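Long-range contacts in fumarylacetoacetate hydrolase (Burkholderia xenovorans, PDB 5TI1), which probably hydrolyses fumarylacetoacetate to fumarate and acetoacetate, the last step of phenylalanine and tyrosine breakdown, and carries a bound magnesium ion: residues B[235-240]-B[365-370]; B[230-235]-B[370-375]; B[243-248]-B[353-358]; B[146-151]-B[188-193]. All blocks are in the same frame, centred on the assembly; numbering follows the deposited sequence.

Interaction 1 (B[235-240]-B[365-370]); sequences AGNALG and CNTRVG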
loop_
_atom_site.group_PDB
_atom_site.type_symbol
_atom_site.label_atom_id
_atom_site.label_comp_id
_atom_site.label_asym_id
_atom_site.label_seq_id
_atom_site.Cartn_x
_atom_site.Cartn_y
_atom_site.Cartn_z
ATOM N N ALA B 235 -4.879 -3.881 -16.135
ATOM C CA ALA B 235 -3.730 -3.380 -16.876
ATOM C C ALA B 235 -3.222 -2.144 -16.150
ATOM O O ALA B 235 -4.005 -1.247 -15.820
ATOM C CB ALA B 235 -4.100 -3.051 -18.337
ATOM N N GLY B 236 -1.920 -2.103 -15.891
ATOM C CA GLY B 236 -1.351 -1.032 -15.109
ATOM C C GLY B 236 -1.043 0.172 -15.975
ATOM O O GLY B 236 -1.439 0.263 -17.138
ATOM N N ASN B 237 -0.338 1.128 -15.374
ATOM C CA ASN B 237 0.196 2.257 -16.119
ATOM C C ASN B 237 1.577 2.590 -15.562
ATOM O O ASN B 237 1.860 2.345 -14.383
ATOM C CB ASN B 237 -0.742 3.475 -16.063
ATOM C CG ASN B 237 -0.825 4.094 -14.673
ATOM O OD1 ASN B 237 -1.344 3.489 -13.740
ATOM N ND2 ASN B 237 -0.316 5.314 -14.536
ATOM N N ALA B 238 2.442 3.117 -16.429
ATOM C CA ALA B 238 3.819 3.405 -16.032
ATOM C C ALA B 238 3.880 4.639 -15.141
ATOM O O ALA B 238 3.029 5.527 -15.208
ATOM C CB ALA B 238 4.709 3.605 -17.266
ATOM N N LEU B 239 4.893 4.687 -14.284
ATOM C CA LEU B 239 5.048 5.830 -13.397
ATOM C C LEU B 239 5.287 7.095 -14.216
ATOM O O LEU B 239 6.117 7.108 -15.130
ATOM C CB LEU B 239 6.208 5.581 -12.431
ATOM C CG LEU B 239 6.417 6.552 -11.281
ATOM C CD1 LEU B 239 5.214 6.593 -10.370
ATOM C CD2 LEU B 239 7.658 6.134 -10.512
ATOM N N GLY B 240 4.549 8.161 -13.890
ATOM C CA GLY B 240 4.632 9.395 -14.642
ATOM C C GLY B 240 3.691 9.510 -15.822
ATOM O O GLY B 240 3.647 10.576 -16.451
ATOM N N CYS B 365 1.035 8.852 -10.591
ATOM C CA CYS B 365 1.095 7.608 -9.836
ATOM C C CYS B 365 0.855 6.429 -10.767
ATOM O O CYS B 365 0.029 6.499 -11.682
ATOM C CB CYS B 365 0.065 7.616 -8.697
ATOM S SG CYS B 365 0.154 6.172 -7.596
ATOM N N ASN B 366 1.615 5.357 -10.555
ATOM C CA ASN B 366 1.485 4.157 -11.364
ATOM C C ASN B 366 0.524 3.186 -10.694
ATOM O O ASN B 366 0.259 3.263 -9.492
ATOM C CB ASN B 366 2.848 3.501 -11.592
ATOM C CG ASN B 366 3.557 3.144 -10.301
ATOM O OD1 ASN B 366 3.351 3.774 -9.254
ATOM N ND2 ASN B 366 4.423 2.135 -10.376
ATOM N N THR B 367 -0.050 2.299 -11.501
ATOM C CA THR B 367 -0.880 1.224 -10.970
ATOM C C THR B 367 -0.382 -0.098 -11.530
ATOM O O THR B 367 0.349 -0.141 -12.524
ATOM C CB THR B 367 -2.369 1.390 -11.305
ATOM O OG1 THR B 367 -2.556 1.235 -12.716
ATOM C CG2 THR B 367 -2.886 2.768 -10.880
ATOM N N ARG B 368 -0.797 -1.177 -10.874
ATOM C CA ARG B 368 -0.313 -2.518 -11.150
ATOM C C ARG B 368 -1.484 -3.488 -11.155
ATOM O O ARG B 368 -2.480 -3.289 -10.452
ATOM C CB ARG B 368 0.722 -2.956 -10.097
ATOM C CG ARG B 368 2.003 -2.132 -10.138
ATOM C CD ARG B 368 3.029 -2.597 -9.118
ATOM N NE ARG B 368 2.648 -2.162 -7.779
ATOM C CZ ARG B 368 3.372 -2.367 -6.678
ATOM N NH1 ARG B 368 4.529 -3.016 -6.743
ATOM N NH2 ARG B 368 2.926 -1.930 -5.502
ATOM N N VAL B 369 -1.331 -4.557 -11.939
ATOM C CA VAL B 369 -2.312 -5.636 -11.985
ATOM C C VAL B 369 -2.574 -6.141 -10.576
ATOM O O VAL B 369 -1.636 -6.398 -9.814
ATOM C CB VAL B 369 -1.795 -6.763 -12.900
ATOM C CG1 VAL B 369 -2.628 -8.019 -12.741
ATOM C CG2 VAL B 369 -1.775 -6.300 -14.371
ATOM N N GLY B 370 -3.856 -6.282 -10.218
ATOM C CA GLY B 370 -4.233 -6.738 -8.891
ATOM C C GLY B 370 -4.487 -5.641 -7.879
ATOM O O GLY B 370 -4.975 -5.940 -6.779
#

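Interaction 2 (B[230-235]-B[370-375]); sequences GFVIGA and GDLMGS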
loop_
_atom_site.group_PDB
_atom_site.type_symbol
_atom_site.label_atom_id
_atom_site.label_comp_id
_atom_site.label_asym_id
_atom_site.label_seq_id
_atom_site.Cartn_x
_atom_site.Cartn_y
_atom_site.Cartn_z
ATOM N N GLY B 230 -15.096 -2.869 -4.655
ATOM C CA GLY B 230 -13.724 -2.635 -5.064
ATOM C C GLY B 230 -13.524 -3.112 -6.481
ATOM O O GLY B 230 -13.974 -4.208 -6.832
ATOM N N PHE B 231 -12.885 -2.312 -7.325
ATOM C CA PHE B 231 -12.524 -2.823 -8.634
ATOM C C PHE B 231 -11.038 -3.149 -8.675
ATOM O O PHE B 231 -10.237 -2.598 -7.919
ATOM C CB PHE B 231 -12.925 -1.865 -9.766
ATOM C CG PHE B 231 -12.271 -0.498 -9.738
ATOM C CD1 PHE B 231 -11.128 -0.238 -10.488
ATOM C CD2 PHE B 231 -12.860 0.556 -9.057
ATOM C CE1 PHE B 231 -10.568 1.040 -10.529
ATOM C CE2 PHE B 231 -12.301 1.839 -9.099
ATOM C CZ PHE B 231 -11.155 2.075 -9.839
ATOM N N VAL B 232 -10.689 -4.091 -9.542
ATOM C CA VAL B 232 -9.362 -4.690 -9.576
ATOM C C VAL B 232 -8.706 -4.315 -10.902
ATOM O O VAL B 232 -9.315 -4.465 -11.966
ATOM C CB VAL B 232 -9.454 -6.215 -9.382
ATOM C CG1 VAL B 232 -8.137 -6.887 -9.678
ATOM C CG2 VAL B 232 -9.922 -6.546 -7.939
ATOM N N ILE B 233 -7.469 -3.808 -10.828
ATOM C CA ILE B 233 -6.747 -3.351 -12.011
ATOM C C ILE B 233 -6.345 -4.549 -12.856
ATOM O O ILE B 233 -5.743 -5.506 -12.354
ATOM C CB ILE B 233 -5.510 -2.521 -11.613
ATOM C CG1 ILE B 233 -5.934 -1.196 -10.983
ATOM C CG2 ILE B 233 -4.643 -2.217 -12.849
ATOM C CD1 ILE B 233 -6.801 -0.330 -11.915
ATOM N N GLY B 234 -6.658 -4.491 -14.151
ATOM C CA GLY B 234 -6.278 -5.545 -15.071
ATOM C C GLY B 234 -5.098 -5.178 -15.950
ATOM O O GLY B 234 -4.396 -6.053 -16.470
ATOM N N ALA B 235 -4.879 -3.881 -16.135
ATOM C CA ALA B 235 -3.730 -3.380 -16.876
ATOM C C ALA B 235 -3.222 -2.144 -16.150
ATOM O O ALA B 235 -4.005 -1.247 -15.820
ATOM C CB ALA B 235 -4.100 -3.051 -18.337
ATOM N N GLY B 370 -3.856 -6.282 -10.218
ATOM C CA GLY B 370 -4.233 -6.738 -8.891
ATOM C C GLY B 370 -4.487 -5.641 -7.879
ATOM O O GLY B 370 -4.975 -5.940 -6.779
ATOM N N ASP B 371 -4.135 -4.387 -8.192
ATOM C CA ASP B 371 -4.494 -3.266 -7.329
ATOM C C ASP B 371 -6.005 -3.256 -7.073
ATOM O O ASP B 371 -6.811 -3.626 -7.934
ATOM C CB ASP B 371 -4.084 -1.935 -7.960
ATOM C CG ASP B 371 -2.604 -1.601 -7.776
ATOM O OD1 ASP B 371 -1.886 -2.258 -6.988
ATOM O OD2 ASP B 371 -2.148 -0.647 -8.440
ATOM N N LEU B 372 -6.383 -2.807 -5.881
ATOM C CA LEU B 372 -7.765 -2.796 -5.421
ATOM C C LEU B 372 -8.174 -1.357 -5.148
ATOM O O LEU B 372 -7.475 -0.630 -4.432
ATOM C CB LEU B 372 -7.915 -3.636 -4.151
ATOM C CG LEU B 372 -9.298 -3.726 -3.503
ATOM C CD1 LEU B 372 -10.261 -4.478 -4.405
ATOM C CD2 LEU B 372 -9.173 -4.404 -2.136
ATOM N N MET B 373 -9.304 -0.949 -5.703
ATOM C CA MET B 373 -9.752 0.434 -5.596
ATOM C C MET B 373 -11.157 0.444 -5.006
ATOM O O MET B 373 -12.122 0.035 -5.664
ATOM C CB MET B 373 -9.673 1.120 -6.966
ATOM C CG MET B 373 -8.286 0.925 -7.577
ATOM S SD MET B 373 -7.618 2.359 -8.405
ATOM C CE MET B 373 -5.964 1.790 -8.793
ATOM N N GLY B 374 -11.259 0.888 -3.755
ATOM C CA GLY B 374 -12.541 0.899 -3.075
ATOM C C GLY B 374 -13.342 2.137 -3.443
ATOM O O GLY B 374 -12.812 3.241 -3.548
ATOM N N SER B 375 -14.649 1.942 -3.627
ATOM C CA SER B 375 -15.495 3.024 -4.117
ATOM C C SER B 375 -15.651 4.141 -3.096
ATOM O O SER B 375 -15.951 5.277 -3.478
ATOM C CB SER B 375 -16.876 2.474 -4.490
ATOM O OG SER B 375 -17.498 1.885 -3.355
#

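Interaction 3 (B[243-248]-B[353-358]); sequences VTCADA and MAQQLA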
loop_
_atom_site.group_PDB
_atom_site.type_symbol
_atom_site.label_atom_id
_atom_site.label_comp_id
_atom_site.label_asym_id
_atom_site.label_seq_id
_atom_site.Cartn_x
_atom_site.Cartn_y
_atom_site.Cartn_z
ATOM N N VAL B 243 -3.432 7.913 -16.774
ATOM C CA VAL B 243 -4.485 7.222 -17.521
ATOM C C VAL B 243 -5.621 8.209 -17.755
ATOM O O VAL B 243 -6.138 8.797 -16.797
ATOM C CB VAL B 243 -4.994 5.986 -16.767
ATOM C CG1 VAL B 243 -6.084 5.282 -17.573
ATOM C CG2 VAL B 243 -3.855 5.043 -16.461
ATOM N N THR B 244 -6.004 8.412 -19.019
ATOM C CA THR B 244 -7.081 9.351 -19.301
ATOM C C THR B 244 -8.416 8.754 -18.873
ATOM O O THR B 244 -8.575 7.532 -18.736
ATOM C CB THR B 244 -7.140 9.749 -20.788
ATOM O OG1 THR B 244 -7.571 8.640 -21.586
ATOM C CG2 THR B 244 -5.772 10.242 -21.289
ATOM N N CYS B 245 -9.382 9.640 -18.637
ATOM C CA CYS B 245 -10.683 9.174 -18.181
ATOM C C CYS B 245 -11.321 8.268 -19.220
ATOM O O CYS B 245 -11.893 7.225 -18.881
ATOM C CB CYS B 245 -11.586 10.362 -17.864
ATOM S SG CYS B 245 -13.016 9.899 -16.893
ATOM N N ALA B 246 -11.209 8.639 -20.499
ATOM C CA ALA B 246 -11.788 7.832 -21.565
ATOM C C ALA B 246 -11.131 6.458 -21.662
ATOM O O ALA B 246 -11.780 5.490 -22.080
ATOM C CB ALA B 246 -11.672 8.572 -22.900
ATOM N N ASP B 247 -9.857 6.354 -21.295
ATOM C CA ASP B 247 -9.119 5.104 -21.405
ATOM C C ASP B 247 -9.214 4.258 -20.141
ATOM O O ASP B 247 -8.790 3.100 -20.153
ATOM C CB ASP B 247 -7.645 5.402 -21.734
ATOM C CG ASP B 247 -6.812 4.145 -21.954
ATOM O OD1 ASP B 247 -7.272 3.245 -22.690
ATOM O OD2 ASP B 247 -5.687 4.067 -21.402
ATOM N N ALA B 248 -9.817 4.799 -19.085
ATOM C CA ALA B 248 -9.670 4.227 -17.746
ATOM C C ALA B 248 -10.262 2.823 -17.654
ATOM O O ALA B 248 -9.618 1.905 -17.131
ATOM C CB ALA B 248 -10.321 5.158 -16.728
ATOM N N MET B 353 -15.818 4.842 -11.542
ATOM C CA MET B 353 -14.526 4.164 -11.529
ATOM C C MET B 353 -13.554 4.799 -12.512
ATOM O O MET B 353 -12.371 4.975 -12.199
ATOM C CB MET B 353 -14.719 2.685 -11.856
ATOM C CG MET B 353 -15.456 1.897 -10.789
ATOM S SD MET B 353 -15.725 0.182 -11.294
ATOM C CE MET B 353 -17.016 0.391 -12.524
ATOM N N ALA B 354 -14.031 5.135 -13.715
ATOM C CA ALA B 354 -13.167 5.778 -14.697
ATOM C C ALA B 354 -12.591 7.071 -14.139
ATOM O O ALA B 354 -11.384 7.332 -14.244
ATOM C CB ALA B 354 -13.950 6.038 -15.988
ATOM N N GLN B 355 -13.446 7.884 -13.517
ATOM C CA GLN B 355 -12.982 9.153 -12.977
ATOM C C GLN B 355 -12.017 8.932 -11.822
ATOM O O GLN B 355 -11.013 9.645 -11.699
ATOM C CB GLN B 355 -14.178 9.995 -12.551
ATOM C CG GLN B 355 -15.015 10.457 -13.738
ATOM C CD GLN B 355 -16.266 11.189 -13.318
ATOM O OE1 GLN B 355 -16.963 10.775 -12.381
ATOM N NE2 GLN B 355 -16.567 12.286 -14.009
ATOM N N GLN B 356 -12.299 7.936 -10.979
ATOM C CA GLN B 356 -11.429 7.651 -9.847
ATOM C C GLN B 356 -10.035 7.259 -10.317
ATOM O O GLN B 356 -9.034 7.753 -9.794
ATOM C CB GLN B 356 -12.048 6.550 -8.982
ATOM C CG GLN B 356 -13.293 6.996 -8.224
ATOM C CD GLN B 356 -14.058 5.830 -7.615
ATOM O OE1 GLN B 356 -13.997 4.708 -8.115
ATOM N NE2 GLN B 356 -14.781 6.095 -6.532
ATOM N N LEU B 357 -9.953 6.363 -11.303
ATOM C CA LEU B 357 -8.652 5.946 -11.816
ATOM C C LEU B 357 -7.942 7.103 -12.514
ATOM O O LEU B 357 -6.725 7.285 -12.357
ATOM C CB LEU B 357 -8.825 4.771 -12.772
ATOM C CG LEU B 357 -7.543 4.115 -13.274
ATOM C CD1 LEU B 357 -6.716 3.576 -12.090
ATOM C CD2 LEU B 357 -7.893 3.023 -14.287
ATOM N N ALA B 358 -8.692 7.896 -13.277
ATOM C CA ALA B 358 -8.118 9.062 -13.940
ATOM C C ALA B 358 -7.500 10.008 -12.921
ATOM O O ALA B 358 -6.350 10.445 -13.073
ATOM C CB ALA B 358 -9.194 9.772 -14.761
HETATM O O HOH W 1 -5.319 10.916 -15.388
#

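Interaction 4 (B[146-151]-B[188-193]); sequences VQIPGY and GRASSV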
loop_
_atom_site.group_PDB
_atom_site.type_symbol
_atom_site.label_atom_id
_atom_site.label_comp_id
_atom_site.label_asym_id
_atom_site.label_seq_id
_atom_site.Cartn_x
_atom_site.Cartn_y
_atom_site.Cartn_z
ATOM N N VAL B 146 -6.734 -12.168 -5.464
ATOM C CA VAL B 146 -5.561 -11.533 -6.057
ATOM C C VAL B 146 -4.561 -11.213 -4.963
ATOM O O VAL B 146 -4.927 -11.031 -3.799
ATOM C CB VAL B 146 -5.921 -10.242 -6.837
ATOM C CG1 VAL B 146 -6.615 -10.574 -8.137
ATOM C CG2 VAL B 146 -6.790 -9.320 -5.976
ATOM N N GLN B 147 -3.279 -11.179 -5.347
ATOM C CA GLN B 147 -2.223 -10.596 -4.521
ATOM C C GLN B 147 -2.215 -9.100 -4.796
ATOM O O GLN B 147 -1.846 -8.669 -5.892
ATOM C CB GLN B 147 -0.860 -11.215 -4.830
ATOM C CG GLN B 147 0.275 -10.746 -3.910
ATOM C CD GLN B 147 0.901 -9.403 -4.310
ATOM O OE1 GLN B 147 1.050 -9.092 -5.494
ATOM N NE2 GLN B 147 1.280 -8.611 -3.309
ATOM N N ILE B 148 -2.632 -8.312 -3.809
ATOM C CA ILE B 148 -2.958 -6.902 -4.011
ATOM C C ILE B 148 -1.680 -6.086 -3.850
ATOM O O ILE B 148 -1.183 -5.948 -2.715
ATOM C CB ILE B 148 -4.049 -6.448 -3.033
ATOM C CG1 ILE B 148 -5.292 -7.326 -3.218
ATOM C CG2 ILE B 148 -4.386 -4.979 -3.215
ATOM C CD1 ILE B 148 -6.281 -7.230 -2.064
ATOM N N PRO B 149 -1.121 -5.522 -4.930
ATOM C CA PRO B 149 0.086 -4.697 -4.772
ATOM C C PRO B 149 -0.189 -3.398 -4.034
ATOM O O PRO B 149 0.657 -2.936 -3.251
ATOM C CB PRO B 149 0.532 -4.446 -6.227
ATOM C CG PRO B 149 -0.186 -5.481 -7.053
ATOM C CD PRO B 149 -1.510 -5.651 -6.346
ATOM N N GLY B 150 -1.347 -2.789 -4.282
ATOM C CA GLY B 150 -1.773 -1.554 -3.653
ATOM C C GLY B 150 -3.279 -1.504 -3.486
ATOM O O GLY B 150 -4.031 -1.948 -4.361
ATOM N N TYR B 151 -3.730 -0.959 -2.359
ATOM C CA TYR B 151 -5.145 -0.779 -2.067
ATOM C C TYR B 151 -5.402 0.705 -1.828
ATOM O O TYR B 151 -4.775 1.319 -0.960
ATOM C CB TYR B 151 -5.570 -1.637 -0.863
ATOM C CG TYR B 151 -6.881 -1.248 -0.217
ATOM C CD1 TYR B 151 -8.003 -0.960 -0.984
ATOM C CD2 TYR B 151 -6.999 -1.185 1.181
ATOM C CE1 TYR B 151 -9.219 -0.604 -0.388
ATOM C CE2 TYR B 151 -8.195 -0.831 1.782
ATOM C CZ TYR B 151 -9.302 -0.542 0.992
ATOM O OH TYR B 151 -10.489 -0.187 1.583
ATOM N N GLY B 188 -4.955 2.919 1.177
ATOM C CA GLY B 188 -5.284 1.974 2.218
ATOM C C GLY B 188 -4.152 0.982 2.421
ATOM O O GLY B 188 -3.125 1.011 1.747
ATOM N N ARG B 189 -4.361 0.085 3.377
ATOM C CA ARG B 189 -3.365 -0.913 3.735
ATOM C C ARG B 189 -3.674 -2.227 3.014
ATOM O O ARG B 189 -4.635 -2.927 3.354
ATOM C CB ARG B 189 -3.336 -1.099 5.249
ATOM C CG ARG B 189 -2.272 -2.058 5.725
ATOM C CD ARG B 189 -0.860 -1.426 5.702
ATOM N NE ARG B 189 0.084 -2.421 6.192
ATOM C CZ ARG B 189 1.410 -2.339 6.176
ATOM N NH1 ARG B 189 2.041 -1.278 5.667
ATOM N NH2 ARG B 189 2.106 -3.361 6.680
ATOM N N ALA B 190 -2.834 -2.578 2.044
ATOM C CA ALA B 190 -3.062 -3.803 1.282
ATOM C C ALA B 190 -2.907 -5.054 2.138
ATOM O O ALA B 190 -3.627 -6.036 1.923
ATOM C CB ALA B 190 -2.113 -3.858 0.079
ATOM N N SER B 191 -1.994 -5.036 3.116
ATOM C CA SER B 191 -1.690 -6.258 3.861
ATOM C C SER B 191 -2.888 -6.776 4.649
ATOM O O SER B 191 -2.999 -7.983 4.867
ATOM C CB SER B 191 -0.520 -6.030 4.815
ATOM O OG SER B 191 -0.914 -5.211 5.897
ATOM N N SER B 192 -3.779 -5.893 5.102
ATOM C CA SER B 192 -4.910 -6.306 5.921
ATOM C C SER B 192 -6.193 -6.498 5.116
ATOM O O SER B 192 -7.273 -6.582 5.705
ATOM C CB SER B 192 -5.153 -5.293 7.035
ATOM O OG SER B 192 -5.091 -3.974 6.517
ATOM N N VAL B 193 -6.118 -6.582 3.794
ATOM C CA VAL B 193 -7.301 -6.993 3.039
ATOM C C VAL B 193 -7.396 -8.509 3.130
ATOM O O VAL B 193 -6.462 -9.215 2.737
ATOM C CB VAL B 193 -7.247 -6.528 1.579
ATOM C CG1 VAL B 193 -8.517 -6.989 0.842
ATOM C CG2 VAL B 193 -7.072 -5.024 1.505
HETATM O O HOH W 2 -1.968 0.984 -0.783
#

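Interaction 1 (B[235-240]-B[365-370])
Hydrogen bonds centred on Asn237 and Thr367 carry this contact between two antiparallel loops. The two residues form a single antiparallel hydrogen-bonded bridge. Asn237 N donates to Thr367 O (3.2 Å) from above the carbonyl plane, 43° out of it. The return bond, Thr367 N to Asn237 O, is weak. Asn237 CG lies between the backbone N and the carbonyl carbon (chi1 68°), and this folds the amide across to Thr367. Asn237 OD1 accepts from Thr367 OG1 at 2.8 Å, in the carbonyl plane, and weakly from Thr367 N. Asn237 ND2 donates to Cys365 O at 3.1 Å, nearly straight (166°) and on a lone pair. ND2 also reaches Glu241 O, so both ends of the amide are held and its rotation is fixed.

Packing is lighter. Leu239 CD1 touches Asn366 OD1 at 3.6 Å, and Asn366 CB sits 3.2 Å from Asn237 O. The Asn366 OD1 atom is bonded to Ser191 of the second subunit.

At the surface, segment 235-240 follows strand 223-233 and leads to helix 245-248; segment 365-370 joins helix 353-362 to strand 372-374. Asn237 and Thr367 both rest on Thr361 of helix 353-362.

Interaction 2 (B[230-235]-B[370-375])
Met373 lies across the ring of the residue it is paired with, Phe231. Its CB sits over one ring face, 3.5 Å from the centroid, offset toward the rim in a CH-pi contact. The sulfur follows obliquely, with SD 4.6 Å from the centroid, a Met-aromatic contact. Phe231 CG occupies the crowded position between its backbone N and carbonyl carbon (chi1 62°). The Met373 chain bends at chi2 (-139°), and CE reaches Ile233 CG1 at 3.7 Å.

The backbones form an antiparallel ladder. Phe231 N donates to Met373 O (3.0 Å) and Met373 N to Phe231 O (2.9 Å), the latter in the carbonyl plane. Ile233 N to Asp371 O and Gly370 N to Ile233 O, both 3.0 Å, carry the pairing back beyond the start of strand 372-374. Val232 CG2 meets Leu372 CD1 on the face away from Phe231.

Asp371 lays its CB beside Ile233 CG1. Its OD2 accepts from Arg368 N and makes a salt bridge to Arg189 of the second subunit.

Strands 223-233 and 372-374 are neighbours in the mixed central sheet of the FAH fold. At the Gly230-Gly374 end the ladder runs beside Asp153 and Glu228, two ligands of the bound magnesium.

Interaction 3 (B[243-248]-B[353-358])
The flat side-chain groups here are the amides of Gln355 and Gln356 on helix 353-362, and neither stacks on segment 243-248. The Gln355 CB points away from that segment. The Gln355 amide is held elsewhere: NE2 donates to Leu314 O and to Gln306 OE1, and OE1 accepts from Thr352 N. The part of Gln355 that does touch is its aliphatic stem. With CG anti to the carbonyl carbon (chi1 -68°), Gln355 CG lies 3.8 Å from Cys245 SG.

The rest of the contact is made of small side chains, so the backbones come close. The CA atoms of Ala248 and Ala354 are 4.9 Å apart. Ala248 CB points toward helix 353-362 and sits 3.5 Å from Ala354 O, with Ala354 CB beside it. Cys245 CA rests against Ala358 CB at 3.8 Å.

Segment 243-248 holds a short, weakly bonded helix begun by an N-cap. Thr244 OG1 accepts from Asp247 N at 3.2 Å, on the side away from helix 353-362. This first turn packs alanine to alanine on the longer helix.

Leu357 fills the other flank. Its CG is anti to the backbone N (chi1 -173°), and Leu357 CD2 reaches Ala248 O at 3.5 Å and, more loosely, Val243 CG1. Near Val243 a water bridges the two backbones, donating to Val243 O (2.7 Å) and to Ala358 O (2.6 Å). Val243 N donates to Thr361 OG1, one turn further along helix 353-362.

Interaction 4 (B[146-151]-B[188-193])
This contact lies beside the metal sites, where the loop leading into strand 151-154 meets the turn between strands 185-188 and 193-195. The Tyr151 side chain comes within about 5 Å of the bound magnesium and about 6 Å of the bound sodium, though it is a ligand of neither. Tyr151 O accepts from Gly188 N at 2.7 Å, with the donor 26° above the carbonyl plane. A water joins the same two residues, accepting from Tyr151 N and donating to Gly188 O.

The Tyr151 ring, with CG anti to the backbone N (chi1 163°), turns an edge to the Arg189 carbonyl. Tyr151 CD2 lies 3.7 Å from Arg189 O. Tyr151 CD2 also meets Val193 CG2 obliquely at 3.9 Å.

Residues 190-193 form a type I beta turn, closed by Val193 N donating to Ala190 O (3.2 Å). The turn brings Ala190 and Val193 to the same side. Ala190 CB then packs on Ile148 O at 3.6 Å and more loosely on Ile148 CG2. The Ile148 and Val193 side chains cross at about a right angle, with Ile148 CD1 3.7 Å from Val193 CG1. Ile148, Tyr151 and Val193 all pack on Leu372 of strand 372-374.

Arg189 turns away from this apolar cluster. Arg189 NE donates to Ser191 OG at 3.0 Å, and its NH2 makes a salt bridge to Asp371 of the second subunit.

Overall arrangement
From the N terminus, interaction 4 closes first, joining 146-151 to 188-193 and closing a loop of 36 residues that includes helix 158-168. The other three come later and sit one within another. Interaction 2 is the outermost, pairing strand 223-233 with strand 372-374. Interaction 1 continues from its loop end, sharing Ala235 and Gly370. Interaction 3 is innermost and packs helix 245-248 on helix 353-362. None of the four cross. Interactions 2 and 4 meet where Leu372 N probably bonds to Gly150 O, so strand 372-374 links them. Leu357 of interaction 3 touches Thr367 and Met373. Interactions 1, 2 and 4 also reach the second subunit; interaction 3 does not.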